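PDB 6YF6: galactose-binding lectin from Enterobacter cloacae subsp. cloacae, which binds calcium and, through it, a fucoside in this C-terminal domain, consistent with a role as a galactose- and fucose-recognising lectin. Local coordinates for residues A[11-16]-A[99-104]; A[40-45]-A[131-136]; A[54-59]-A[118-123]; A[68-73]-A[84-89]; A[92-97]-A[106-111]. One frame throughout, in Å; residues are numbered along the deposited sequence.

Contact 1: A[11-16]-A[99-104]; sequences FERDNW and LKQANE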
# COMPACT_ATOMS: atom_id res chain seq x y z
N PHE A 11 9.20 2.26 -3.65
CA PHE A 11 10.46 2.90 -3.31
C PHE A 11 11.21 2.19 -2.19
O PHE A 11 12.14 2.75 -1.60
CB PHE A 11 10.25 4.38 -2.95
CG PHE A 11 9.73 5.21 -4.10
CD1 PHE A 11 8.39 5.53 -4.18
CD2 PHE A 11 10.58 5.63 -5.10
CE1 PHE A 11 7.90 6.27 -5.25
CE2 PHE A 11 10.10 6.37 -6.17
CZ PHE A 11 8.76 6.69 -6.24
N GLU A 12 10.83 0.94 -1.88
CA GLU A 12 11.63 0.13 -0.97
C GLU A 12 13.05 0.01 -1.50
O GLU A 12 13.28 -0.11 -2.70
CB GLU A 12 11.00 -1.26 -0.80
CG GLU A 12 9.82 -1.31 0.15
CD GLU A 12 9.24 -2.70 0.29
OE1 GLU A 12 9.82 -3.65 -0.27
OE2 GLU A 12 8.20 -2.85 0.97
N ARG A 13 14.02 0.04 -0.59
CA ARG A 13 15.43 -0.06 -0.94
C ARG A 13 15.88 1.10 -1.83
O ARG A 13 16.91 1.00 -2.51
CB ARG A 13 15.75 -1.39 -1.63
CG ARG A 13 15.13 -2.62 -0.96
CD ARG A 13 15.77 -2.94 0.39
NE ARG A 13 15.39 -1.98 1.42
CZ ARG A 13 14.59 -2.24 2.46
NH1 ARG A 13 14.06 -3.45 2.63
NH2 ARG A 13 14.33 -1.28 3.33
N ASP A 14 15.13 2.20 -1.83
CA ASP A 14 15.43 3.36 -2.66
C ASP A 14 15.42 3.02 -4.15
O ASP A 14 16.10 3.66 -4.95
CB ASP A 14 16.77 3.99 -2.27
CG ASP A 14 16.75 4.57 -0.87
OD1 ASP A 14 15.70 4.48 -0.20
OD2 ASP A 14 17.79 5.12 -0.44
N ASN A 15 14.64 2.01 -4.54
CA ASN A 15 14.47 1.68 -5.95
C ASN A 15 13.42 2.60 -6.55
O ASN A 15 12.22 2.46 -6.25
CB ASN A 15 14.08 0.21 -6.11
CG ASN A 15 14.30 -0.29 -7.52
OD1 ASN A 15 14.26 0.48 -8.48
ND2 ASN A 15 14.53 -1.59 -7.65
N TRP A 16 13.85 3.54 -7.38
CA TRP A 16 12.92 4.41 -8.09
C TRP A 16 12.21 3.69 -9.23
O TRP A 16 11.29 4.27 -9.82
CB TRP A 16 13.64 5.64 -8.63
CG TRP A 16 14.09 6.62 -7.58
CD1 TRP A 16 15.00 6.39 -6.58
CD2 TRP A 16 13.66 7.97 -7.42
NE1 TRP A 16 15.16 7.51 -5.81
CE2 TRP A 16 14.35 8.50 -6.30
CE3 TRP A 16 12.76 8.79 -8.10
CZ2 TRP A 16 14.16 9.81 -5.86
CZ3 TRP A 16 12.57 10.09 -7.66
CH2 TRP A 16 13.27 10.59 -6.55
N LEU A 99 7.75 -15.51 5.36
CA LEU A 99 8.27 -14.15 5.28
C LEU A 99 9.77 -14.18 5.49
O LEU A 99 10.26 -14.70 6.50
CB LEU A 99 7.60 -13.27 6.34
CG LEU A 99 6.07 -13.28 6.34
CD1 LEU A 99 5.54 -12.42 7.48
CD2 LEU A 99 5.52 -12.82 5.00
N LYS A 100 10.53 -13.62 4.55
CA LYS A 100 11.98 -13.79 4.57
C LYS A 100 12.74 -12.47 4.68
O LYS A 100 13.41 -12.27 5.68
CB LYS A 100 12.41 -14.64 3.37
CG LYS A 100 11.51 -15.85 3.13
CD LYS A 100 11.67 -16.40 1.72
CE LYS A 100 12.35 -17.76 1.73
NZ LYS A 100 11.95 -18.58 0.55
N GLN A 101 12.63 -11.56 3.72
CA GLN A 101 13.44 -10.34 3.80
C GLN A 101 12.80 -9.32 4.74
O GLN A 101 11.62 -8.99 4.60
CB GLN A 101 13.62 -9.74 2.41
CG GLN A 101 14.56 -8.54 2.37
CD GLN A 101 15.27 -8.39 1.04
OE1 GLN A 101 15.13 -7.37 0.36
NE2 GLN A 101 16.04 -9.41 0.65
N ALA A 102 13.58 -8.82 5.69
CA ALA A 102 13.06 -7.84 6.64
C ALA A 102 12.62 -6.58 5.91
O ALA A 102 13.33 -6.07 5.04
CB ALA A 102 14.13 -7.50 7.69
N ASN A 103 11.43 -6.09 6.25
CA ASN A 103 10.88 -4.84 5.75
C ASN A 103 10.64 -4.85 4.24
O ASN A 103 10.57 -3.79 3.61
CB ASN A 103 11.79 -3.67 6.13
CG ASN A 103 12.04 -3.61 7.62
OD1 ASN A 103 11.11 -3.44 8.41
ND2 ASN A 103 13.29 -3.80 8.02
N GLU A 104 10.49 -6.04 3.65
CA GLU A 104 9.95 -6.18 2.30
C GLU A 104 8.46 -6.47 2.45
O GLU A 104 8.08 -7.54 2.94
CB GLU A 104 10.66 -7.28 1.52
CG GLU A 104 9.93 -7.66 0.24
CD GLU A 104 10.76 -8.53 -0.68
OE1 GLU A 104 11.80 -9.06 -0.24
OE2 GLU A 104 10.36 -8.69 -1.86

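Contact 2: A[40-45]-A[131-136]; sequences FITRPN and MGNDFR. With CA (calcium ion), chain D; SFU (methyl 1-seleno-alpha-L-fucopyranoside), chain C.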
# COMPACT_ATOMS: atom_id res chain seq x y z
N PHE A 40 4.12 -7.96 15.55
CA PHE A 40 4.16 -9.28 16.17
C PHE A 40 5.61 -9.54 16.58
O PHE A 40 6.43 -9.96 15.76
CB PHE A 40 3.65 -10.35 15.21
CG PHE A 40 2.23 -10.15 14.76
CD1 PHE A 40 1.92 -9.22 13.78
CD2 PHE A 40 1.20 -10.89 15.32
CE1 PHE A 40 0.61 -9.04 13.37
CE2 PHE A 40 -0.11 -10.71 14.92
CZ PHE A 40 -0.40 -9.78 13.94
N ILE A 41 5.92 -9.27 17.85
CA ILE A 41 7.28 -9.47 18.38
C ILE A 41 7.47 -10.85 19.00
O ILE A 41 8.61 -11.23 19.30
CB ILE A 41 7.59 -8.35 19.39
CG1 ILE A 41 9.09 -8.15 19.55
CG2 ILE A 41 6.93 -8.66 20.72
CD1 ILE A 41 9.77 -7.61 18.29
N THR A 42 6.39 -11.61 19.20
CA THR A 42 6.42 -12.99 19.69
C THR A 42 7.40 -13.18 20.84
O THR A 42 8.54 -13.63 20.64
CB THR A 42 6.73 -13.96 18.54
OG1 THR A 42 7.98 -13.62 17.92
CG2 THR A 42 5.63 -13.90 17.51
N ARG A 43 6.95 -12.86 22.05
CA ARG A 43 7.82 -12.86 23.22
C ARG A 43 8.21 -14.29 23.61
O ARG A 43 7.56 -15.26 23.20
CB ARG A 43 7.11 -12.19 24.39
CG ARG A 43 6.73 -10.73 24.19
CD ARG A 43 6.04 -10.24 25.44
NE ARG A 43 5.44 -8.91 25.33
CZ ARG A 43 4.81 -8.30 26.33
NH1 ARG A 43 4.70 -8.91 27.50
NH2 ARG A 43 4.29 -7.10 26.16
N PRO A 44 9.25 -14.43 24.43
CA PRO A 44 9.71 -15.78 24.81
C PRO A 44 8.64 -16.59 25.53
O PRO A 44 7.83 -16.06 26.28
CB PRO A 44 10.91 -15.49 25.73
CG PRO A 44 11.37 -14.12 25.35
CD PRO A 44 10.14 -13.37 24.95
N ASN A 45 8.66 -17.90 25.27
CA ASN A 45 7.92 -18.88 26.07
C ASN A 45 6.41 -18.70 25.97
O ASN A 45 5.69 -18.93 26.94
CB ASN A 45 8.37 -18.85 27.53
CG ASN A 45 9.81 -19.27 27.70
OD1 ASN A 45 10.38 -19.94 26.83
ND2 ASN A 45 10.42 -18.87 28.81
N MET A 131 11.98 -17.20 19.25
CA MET A 131 13.26 -16.80 18.67
C MET A 131 13.04 -16.39 17.23
O MET A 131 12.82 -17.24 16.36
CB MET A 131 14.26 -17.95 18.77
CG MET A 131 14.77 -18.23 20.17
SD MET A 131 15.85 -16.92 20.79
CE MET A 131 17.31 -17.16 19.78
N GLY A 132 13.10 -15.09 16.96
CA GLY A 132 12.72 -14.58 15.66
C GLY A 132 11.22 -14.58 15.50
O GLY A 132 10.49 -14.24 16.45
N ASN A 133 10.73 -14.96 14.33
CA ASN A 133 9.29 -15.00 14.08
C ASN A 133 8.65 -13.64 14.36
O ASN A 133 7.61 -13.54 15.02
CB ASN A 133 8.64 -16.10 14.92
CG ASN A 133 7.24 -16.43 14.46
OD1 ASN A 133 6.89 -16.20 13.31
ND2 ASN A 133 6.43 -16.96 15.37
N ASP A 134 9.29 -12.58 13.86
CA ASP A 134 8.86 -11.20 14.08
C ASP A 134 8.40 -10.59 12.77
O ASP A 134 9.10 -10.67 11.75
CB ASP A 134 10.01 -10.38 14.67
CG ASP A 134 10.64 -11.04 15.88
OD1 ASP A 134 9.92 -11.25 16.87
OD2 ASP A 134 11.85 -11.34 15.84
N PHE A 135 7.22 -9.95 12.79
CA PHE A 135 6.64 -9.43 11.56
C PHE A 135 5.59 -8.38 11.90
O PHE A 135 5.21 -8.20 13.06
CB PHE A 135 6.05 -10.55 10.70
CG PHE A 135 5.05 -11.42 11.42
CD1 PHE A 135 5.48 -12.42 12.30
CD2 PHE A 135 3.69 -11.26 11.22
CE1 PHE A 135 4.56 -13.22 12.96
CE2 PHE A 135 2.78 -12.06 11.87
CZ PHE A 135 3.21 -13.05 12.75
N ARG A 136 5.13 -7.68 10.86
CA ARG A 136 4.13 -6.63 10.99
C ARG A 136 3.05 -6.81 9.93
O ARG A 136 3.33 -7.24 8.81
CB ARG A 136 4.76 -5.23 10.86
CG ARG A 136 5.71 -4.83 11.99
CD ARG A 136 6.52 -3.58 11.62
NE ARG A 136 7.23 -3.02 12.76
CZ ARG A 136 8.19 -2.09 12.68
NH1 ARG A 136 8.57 -1.62 11.50
NH2 ARG A 136 8.77 -1.65 13.78
CA CA D . 10.09 -12.98 18.63
C1 SFU C . 14.64 -13.28 20.65
C2 SFU C . 13.15 -13.06 20.93
C3 SFU C . 12.63 -11.72 20.38
C4 SFU C . 13.01 -11.62 18.91
C5 SFU C . 14.53 -11.74 18.81
C6 SFU C . 14.94 -11.67 17.34
O2 SFU C . 12.94 -13.11 22.33
O3 SFU C . 11.21 -11.71 20.44
O4 SFU C . 12.46 -12.69 18.15
O5 SFU C . 15.01 -13.00 19.32
CM SFU C . 17.49 -12.48 21.24
SE SFU C . 15.72 -12.12 21.89

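Contact 3: A[54-59]-A[118-123]; sequences KKTLTG and QAELAV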
# COMPACT_ATOMS: atom_id res chain seq x y z
N LYS A 54 -8.28 -12.10 14.37
CA LYS A 54 -9.60 -12.63 14.06
C LYS A 54 -10.59 -11.50 13.85
O LYS A 54 -10.50 -10.44 14.47
CB LYS A 54 -10.09 -13.56 15.18
CG LYS A 54 -9.40 -14.92 15.19
CD LYS A 54 -9.76 -15.72 16.43
CE LYS A 54 -11.09 -16.44 16.27
NZ LYS A 54 -11.47 -17.17 17.52
N LYS A 55 -11.54 -11.74 12.93
CA LYS A 55 -12.63 -10.80 12.70
C LYS A 55 -13.81 -11.55 12.10
O LYS A 55 -13.65 -12.37 11.20
CB LYS A 55 -12.22 -9.67 11.75
CG LYS A 55 -13.38 -8.75 11.40
CD LYS A 55 -12.94 -7.51 10.63
CE LYS A 55 -14.14 -6.66 10.24
NZ LYS A 55 -13.72 -5.40 9.56
N THR A 56 -15.00 -11.24 12.61
CA THR A 56 -16.24 -11.67 11.97
C THR A 56 -16.68 -10.55 11.03
O THR A 56 -17.23 -9.54 11.46
CB THR A 56 -17.32 -12.00 13.00
OG1 THR A 56 -16.85 -13.06 13.85
CG2 THR A 56 -18.60 -12.45 12.31
N LEU A 57 -16.40 -10.74 9.74
CA LEU A 57 -16.72 -9.74 8.73
C LEU A 57 -18.20 -9.83 8.36
O LEU A 57 -18.68 -10.89 7.97
CB LEU A 57 -15.85 -9.97 7.49
CG LEU A 57 -15.98 -8.94 6.37
CD1 LEU A 57 -15.42 -7.59 6.80
CD2 LEU A 57 -15.26 -9.46 5.14
N THR A 58 -18.90 -8.71 8.48
CA THR A 58 -20.33 -8.64 8.19
C THR A 58 -20.56 -7.93 6.86
O THR A 58 -19.64 -7.43 6.22
CB THR A 58 -21.07 -7.93 9.33
OG1 THR A 58 -20.66 -6.56 9.39
CG2 THR A 58 -20.79 -8.60 10.66
N GLY A 59 -21.83 -7.91 6.44
CA GLY A 59 -22.21 -7.22 5.23
C GLY A 59 -22.01 -8.00 3.95
O GLY A 59 -22.00 -7.40 2.87
N GLN A 118 -22.15 -13.05 6.93
CA GLN A 118 -20.86 -12.82 7.57
C GLN A 118 -19.96 -14.03 7.40
O GLN A 118 -20.42 -15.13 7.07
CB GLN A 118 -21.04 -12.50 9.06
CG GLN A 118 -21.73 -13.59 9.85
CD GLN A 118 -21.98 -13.20 11.29
OE1 GLN A 118 -22.45 -12.10 11.57
NE2 GLN A 118 -21.67 -14.10 12.21
N ALA A 119 -18.67 -13.81 7.64
CA ALA A 119 -17.67 -14.86 7.58
C ALA A 119 -16.69 -14.66 8.73
O ALA A 119 -16.35 -13.53 9.08
CB ALA A 119 -16.91 -14.85 6.25
N GLU A 120 -16.24 -15.77 9.31
CA GLU A 120 -15.26 -15.75 10.39
C GLU A 120 -13.87 -15.86 9.76
O GLU A 120 -13.51 -16.90 9.22
CB GLU A 120 -15.52 -16.88 11.38
CG GLU A 120 -16.79 -16.69 12.20
CD GLU A 120 -17.05 -17.83 13.17
OE1 GLU A 120 -16.13 -18.18 13.94
OE2 GLU A 120 -18.18 -18.37 13.18
N LEU A 121 -13.11 -14.77 9.83
CA LEU A 121 -11.79 -14.70 9.24
C LEU A 121 -10.72 -14.81 10.31
O LEU A 121 -10.87 -14.28 11.42
CB LEU A 121 -11.61 -13.39 8.47
CG LEU A 121 -12.66 -13.10 7.40
CD1 LEU A 121 -12.37 -11.77 6.73
CD2 LEU A 121 -12.71 -14.24 6.39
N ALA A 122 -9.62 -15.47 9.97
CA ALA A 122 -8.49 -15.57 10.88
C ALA A 122 -7.20 -15.57 10.08
O ALA A 122 -7.11 -16.25 9.05
CB ALA A 122 -8.58 -16.83 11.76
N VAL A 123 -6.23 -14.80 10.55
CA VAL A 123 -4.85 -14.90 10.09
C VAL A 123 -4.15 -15.94 10.96
O VAL A 123 -4.30 -15.93 12.19
CB VAL A 123 -4.14 -13.54 10.16
CG1 VAL A 123 -2.71 -13.66 9.67
CG2 VAL A 123 -4.90 -12.50 9.35

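Contact 4: A[68-73]-A[84-89]; sequences WTVKIA and VSLRAD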
# COMPACT_ATOMS: atom_id res chain seq x y z
N TRP A 68 -9.45 -11.54 -0.10
CA TRP A 68 -8.87 -11.02 1.13
C TRP A 68 -7.37 -10.84 0.91
O TRP A 68 -6.66 -11.81 0.62
CB TRP A 68 -9.16 -11.98 2.28
CG TRP A 68 -8.58 -11.58 3.61
CD1 TRP A 68 -8.05 -10.37 3.95
CD2 TRP A 68 -8.48 -12.40 4.78
NE1 TRP A 68 -7.62 -10.39 5.26
CE2 TRP A 68 -7.88 -11.63 5.79
CE3 TRP A 68 -8.84 -13.72 5.06
CZ2 TRP A 68 -7.63 -12.13 7.06
CZ3 TRP A 68 -8.59 -14.22 6.34
CH2 TRP A 68 -7.99 -13.42 7.32
N THR A 69 -6.89 -9.60 1.05
CA THR A 69 -5.47 -9.29 0.94
C THR A 69 -4.97 -8.73 2.26
O THR A 69 -5.68 -8.01 2.96
CB THR A 69 -5.19 -8.30 -0.20
OG1 THR A 69 -6.01 -7.13 -0.06
CG2 THR A 69 -5.48 -8.96 -1.56
N VAL A 70 -3.73 -9.09 2.60
CA VAL A 70 -3.08 -8.69 3.84
C VAL A 70 -1.68 -8.21 3.47
O VAL A 70 -0.91 -8.96 2.86
CB VAL A 70 -3.00 -9.84 4.86
CG1 VAL A 70 -2.17 -9.41 6.09
CG2 VAL A 70 -4.39 -10.28 5.27
N LYS A 71 -1.36 -6.97 3.81
CA LYS A 71 -0.03 -6.42 3.57
C LYS A 71 0.83 -6.71 4.79
O LYS A 71 0.51 -6.27 5.90
CB LYS A 71 -0.10 -4.93 3.27
CG LYS A 71 -0.81 -4.61 1.96
CD LYS A 71 -0.62 -3.16 1.55
CE LYS A 71 -1.43 -2.82 0.31
NZ LYS A 71 -1.59 -1.34 0.13
N ILE A 72 1.92 -7.45 4.58
CA ILE A 72 2.66 -8.06 5.68
C ILE A 72 4.14 -8.05 5.35
O ILE A 72 4.54 -8.11 4.18
CB ILE A 72 2.15 -9.50 5.93
CG1 ILE A 72 2.83 -10.11 7.15
CG2 ILE A 72 2.39 -10.38 4.70
CD1 ILE A 72 2.10 -11.32 7.67
N ALA A 73 4.97 -7.96 6.40
CA ALA A 73 6.41 -7.93 6.22
C ALA A 73 7.10 -8.55 7.43
O ALA A 73 6.67 -8.36 8.57
CB ALA A 73 6.93 -6.50 6.04
N VAL A 84 2.74 -17.54 7.50
CA VAL A 84 1.41 -17.01 7.76
C VAL A 84 0.48 -17.39 6.61
O VAL A 84 0.85 -17.28 5.44
CB VAL A 84 1.45 -15.48 7.95
CG1 VAL A 84 0.09 -14.95 8.38
CG2 VAL A 84 2.53 -15.11 8.98
N SER A 85 -0.74 -17.81 6.96
CA SER A 85 -1.77 -18.15 5.98
C SER A 85 -3.07 -17.44 6.37
O SER A 85 -3.15 -16.76 7.40
CB SER A 85 -1.98 -19.66 5.88
OG SER A 85 -2.49 -20.21 7.09
N LEU A 86 -4.09 -17.61 5.53
CA LEU A 86 -5.41 -17.04 5.76
C LEU A 86 -6.45 -18.14 5.88
O LEU A 86 -6.38 -19.16 5.19
CB LEU A 86 -5.80 -16.10 4.62
CG LEU A 86 -4.79 -15.01 4.27
CD1 LEU A 86 -5.20 -14.29 2.99
CD2 LEU A 86 -4.65 -14.03 5.43
N ARG A 87 -7.44 -17.91 6.74
CA ARG A 87 -8.50 -18.87 7.00
C ARG A 87 -9.84 -18.15 7.01
O ARG A 87 -9.95 -17.03 7.51
CB ARG A 87 -8.26 -19.59 8.34
CG ARG A 87 -9.26 -20.68 8.67
CD ARG A 87 -8.83 -21.44 9.92
NE ARG A 87 -7.54 -22.10 9.73
CZ ARG A 87 -6.71 -22.44 10.72
NH1 ARG A 87 -7.02 -22.18 11.98
NH2 ARG A 87 -5.56 -23.04 10.43
N ALA A 88 -10.86 -18.80 6.44
CA ALA A 88 -12.20 -18.22 6.39
C ALA A 88 -13.23 -19.31 6.64
O ALA A 88 -13.29 -20.29 5.90
CB ALA A 88 -12.46 -17.55 5.03
N ASP A 89 -14.05 -19.11 7.67
CA ASP A 89 -15.07 -20.08 8.06
C ASP A 89 -14.45 -21.46 8.23
O ASP A 89 -15.00 -22.48 7.80
CB ASP A 89 -16.21 -20.11 7.04
CG ASP A 89 -17.04 -18.83 7.07
OD1 ASP A 89 -17.12 -18.22 8.16
OD2 ASP A 89 -17.59 -18.45 6.02

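Contact 5: A[92-97]-A[106-111]; sequences DISAPL and VTLSGK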
# COMPACT_ATOMS: atom_id res chain seq x y z
N ASP A 92 -8.87 -23.22 5.20
CA ASP A 92 -7.63 -22.58 4.78
C ASP A 92 -7.79 -22.10 3.33
O ASP A 92 -8.01 -22.91 2.43
CB ASP A 92 -6.47 -23.55 4.91
CG ASP A 92 -6.17 -23.92 6.35
OD1 ASP A 92 -6.12 -23.01 7.21
OD2 ASP A 92 -5.98 -25.12 6.64
N ILE A 93 -7.69 -20.79 3.12
CA ILE A 93 -7.88 -20.19 1.81
C ILE A 93 -6.57 -19.66 1.22
O ILE A 93 -6.59 -18.96 0.20
CB ILE A 93 -8.94 -19.07 1.84
CG1 ILE A 93 -8.56 -17.99 2.85
CG2 ILE A 93 -10.31 -19.66 2.14
CD1 ILE A 93 -9.40 -16.73 2.73
N SER A 94 -5.44 -19.98 1.84
CA SER A 94 -4.14 -19.62 1.28
C SER A 94 -3.11 -20.63 1.74
O SER A 94 -3.27 -21.27 2.79
CB SER A 94 -3.72 -18.20 1.70
OG SER A 94 -3.22 -18.19 3.03
N ALA A 95 -2.05 -20.78 0.95
CA ALA A 95 -0.89 -21.53 1.39
C ALA A 95 -0.17 -20.75 2.49
O ALA A 95 -0.30 -19.53 2.58
CB ALA A 95 0.05 -21.79 0.22
N PRO A 96 0.59 -21.44 3.35
CA PRO A 96 1.44 -20.71 4.31
C PRO A 96 2.56 -19.98 3.59
O PRO A 96 3.38 -20.60 2.91
CB PRO A 96 1.98 -21.82 5.23
CG PRO A 96 1.09 -22.99 5.01
CD PRO A 96 0.58 -22.89 3.61
N LEU A 97 2.60 -18.66 3.75
CA LEU A 97 3.59 -17.82 3.10
C LEU A 97 4.73 -17.56 4.08
O LEU A 97 4.50 -17.01 5.17
CB LEU A 97 2.96 -16.50 2.64
CG LEU A 97 3.86 -15.51 1.91
CD1 LEU A 97 4.31 -16.07 0.56
CD2 LEU A 97 3.14 -14.18 1.71
N VAL A 106 4.93 -7.53 1.32
CA VAL A 106 4.34 -8.40 0.32
C VAL A 106 2.86 -8.54 0.64
O VAL A 106 2.39 -8.15 1.71
CB VAL A 106 5.02 -9.78 0.26
CG1 VAL A 106 6.51 -9.64 0.01
CG2 VAL A 106 4.76 -10.55 1.55
N THR A 107 2.13 -9.12 -0.31
CA THR A 107 0.69 -9.33 -0.18
C THR A 107 0.41 -10.81 0.01
O THR A 107 0.84 -11.65 -0.79
CB THR A 107 -0.05 -8.80 -1.41
OG1 THR A 107 0.20 -7.39 -1.53
CG2 THR A 107 -1.55 -9.04 -1.29
N LEU A 108 -0.30 -11.13 1.09
CA LEU A 108 -0.83 -12.46 1.33
C LEU A 108 -2.30 -12.43 0.93
O LEU A 108 -3.06 -11.61 1.45
CB LEU A 108 -0.66 -12.84 2.80
CG LEU A 108 -1.35 -14.10 3.30
CD1 LEU A 108 -0.78 -15.36 2.68
CD2 LEU A 108 -1.24 -14.14 4.81
N SER A 109 -2.69 -13.32 0.01
CA SER A 109 -4.00 -13.28 -0.62
C SER A 109 -4.71 -14.62 -0.54
O SER A 109 -4.08 -15.68 -0.56
CB SER A 109 -3.88 -12.88 -2.11
OG SER A 109 -3.03 -11.77 -2.29
N GLY A 110 -6.03 -14.55 -0.44
CA GLY A 110 -6.87 -15.71 -0.58
C GLY A 110 -8.28 -15.27 -0.91
O GLY A 110 -8.67 -14.13 -0.65
N LYS A 111 -9.04 -16.18 -1.51
CA LYS A 111 -10.43 -15.94 -1.84
C LYS A 111 -11.30 -16.93 -1.08
O LYS A 111 -10.91 -18.07 -0.84
CB LYS A 111 -10.68 -16.08 -3.34
CG LYS A 111 -9.98 -15.01 -4.18
CD LYS A 111 -10.26 -15.23 -5.66
CE LYS A 111 -9.87 -14.04 -6.51
NZ LYS A 111 -10.65 -14.02 -7.77
O HOH W 1 -7.83 -19.00 -2.15

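Contact 1: A[11-16]-A[99-104]
The type II beta turn Gln101–Glu104, between strands 91-98 and 106-113, is met by Glu12 and Arg13 from the loop after strand 7-9. Glu12 reaches across with CD carried straight out from CB (chi2 -180°), and its OE1 lies 3.6 Å from Glu104 CA. Its other oxygen, OE2, lies 3.7 Å from Asn103 O and accepts a hydrogen bond from the backbone N of Trp105, which ties this oxygen to the residue just past the turn. Arg13 bends at chi2 and chi3. Its NH1 stands 3.6 Å from Ala102 O and equally far from Asn103 O, with both carbonyls oblique to the guanidinium; this side chain is poorly ordered, and the approach is a loose one at the surface. Within 11-16 the backbone is curled, with Asn15 N hydrogen-bonded to Glu12 O at 3.1 Å. Phe11 and Trp16 pack on Leu30 of strand 29-40, Asp14 forms a salt bridge to Arg36 of the second subunit, and Asn103 is tied by its backbone to Arg74 at the end of strand 65-74.

Contact 2: A[40-45]-A[131-136]
Phe40 and Phe135 form the tight inner part of this contact, while the calcium and its sugar occupy the outer part. The rings make an offset stack with planes at 6° and centroids 4.5 Å apart, and Phe40 CB sits over the centre of the Phe135 ring. Beside the rings, the two backbones pair antiparallel: Phe40 N gives a short hydrogen bond to Phe135 O at 2.7 Å, and Phe135 N returns one to Phe40 O at 3.1 Å. Beyond Phe40 the chains are joined by calcium, bound by the O atoms of Ile41, Thr42, Gly132 and Ser130, by Thr42 OG1 at 2.3 Å and by Asp134 OD1 at 2.5 Å. On the exposed side the fucoside touches Pro44 and Met131 more loosely, with Pro44 CG 3.6 Å from O2 and Met131 SD 3.8 Å from C1. With O3 and O4 both on the metal and Asp134 OD2 2.7 Å from O4, recognition rests on a vicinal hydroxyl pair, as in PA-IL lectins.

Contact 3: A[54-59]-A[118-123]
Lys55 and Leu121, then Leu57 and Ala119, are the hydrogen-bonded pairs of an antiparallel ladder between strands 50-58 and 118-125. Each pair exchanges two backbone bonds, among them Leu121 N to Lys55 O at 2.8 Å and Leu57 N to Ala119 O at 2.9 Å. The non-hydrogen-bonded pair Thr56–Glu120 lies between them and Lys54–Ala122 beyond Lys55–Leu121; there CA-H...O contacts add to the ladder, such as Thr56 CA to Ala119 O at 3.4 Å. Apolar packing lies on the face of Leu57 and Leu121, whose side chains cross at a slant with Leu57 CB 4.0 Å from Leu121 CD1. On the largely exposed face of Thr56, Gln118 and Glu120, Thr56 CG2, anti to the backbone N (chi1 of OG1 -60°), meets Gln118 NE2 at 3.5 Å, and Thr56 and Glu120 lie side by side. Leu57 and Leu121 both pack on Ile142 of strand 135-143 in the other sheet, and strand 83-88 flanks 118-125. Lys55 NZ forms a salt bridge with Asp7 of the second subunit; Lys54 pairs antiparallel with a strand of that subunit, so the sheet continues across the interface.

Contact 4: A[68-73]-A[84-89]
Trp68 presents a face of its indole to Leu86, and this pair makes the largest share of the contact between strands 65-74 and 83-88. Leu86 CD2 stands above the six-membered ring, 3.8 Å from its centroid and only 8° off the normal, a CH-pi contact, while Leu86 CB comes to 3.8 Å from Trp68 CZ3. The other methyl, CD1, turns to the backbone instead, 3.7 Å from Trp68 O, so the leucine branches over both the ring and the strand that carries it. Trp68 reaches this place with CG anti to the backbone N (chi1 179°). At the ring's edge, in its plane, Arg87 O lies 3.3 Å from CZ3. Farther along, Val70 and Leu86 pass alongside, running opposite ways, with Val70 CG2 3.8 Å from Leu86 CD2, and Ile72 and Val84 meet tip to tip through CD1 and CG2 at 4.0 Å. The strand axes approach to 9.3 Å, too far for backbone pairing, since the strands belong to two different sheets. Trp68 and Leu86 also pack on Ile93, which extends the layer; Arg87 points away from it and makes salt bridges with Asp92 and Glu51. No hydrogen bond crosses between the segments: two sheets of a beta sandwich are held face to face by hydrophobic packing, with a probably favourable electrostatic contribution where the indole edge faces the carbonyl oxygen.

Contact 5: A[92-97]-A[106-111]
Ile93, Ser94 and Leu97 meet strand 106-113 without any aromatic ring between them, and the flat groups in the contact are backbone carbonyls. Ile93 CG2 rests 3.4 Å from Lys111 O, and Ser94 CB lies at the same distance from Ser109 O. The hydroxyl of Ser94, placed between its backbone N and carbonyl carbon (chi1 78°), stands above the carbonyl plane of Ala95, 48° out of it, and donates to Ala95 O at 3.2 Å; it also accepts a hydrogen bond from Leu86 N of the neighbouring strand. No direct hydrogen bond joins the segments. A water links them, donating to Ile93 O at 2.7 Å and accepting from Lys111 N at 3.1 Å. At Gly110 a CB would fall 2.5 Å from Ile93 O, a clash; without one, Gly110 CA comes within 3.4 Å of that oxygen in a CA-H...O contact. At the other end the contact is apolar: Leu97 and Leu108 lie beside each other, pointing opposite ways, with CB of the former 3.9 Å from CD1 of the latter, and Leu97 CD2 touches Val106 CG2. Strands 91-98 and 106-113 are each an outermost strand of their sheet within this chain, so the contact closes one edge of a beta sandwich where a strand broken by a bulge or short loop approaches the opposing sheet.

How the contacts relate
Contact 4 forms the buried centre of the sandwich, and contact 5 continues it toward an edge of the same two sheets with polar backbone groups and a water replacing much of the aromatic packing. Contact 3 is the one ladder with a run of several backbone pairs; it belongs to the sheet that also holds 84-89, and probable hydrogen bonds join the two. Contact 2 is buried too, but metal-centred outside its Phe stack; the backbone N of Arg136 probably hydrogen-bonds to Ala73 O of contact 4. Contact 1, at the surface, is the loosest, though Leu99 packs against Phe135 and Ile72. Contact 5 alone has no other protein chain of the assembly touching its two segments.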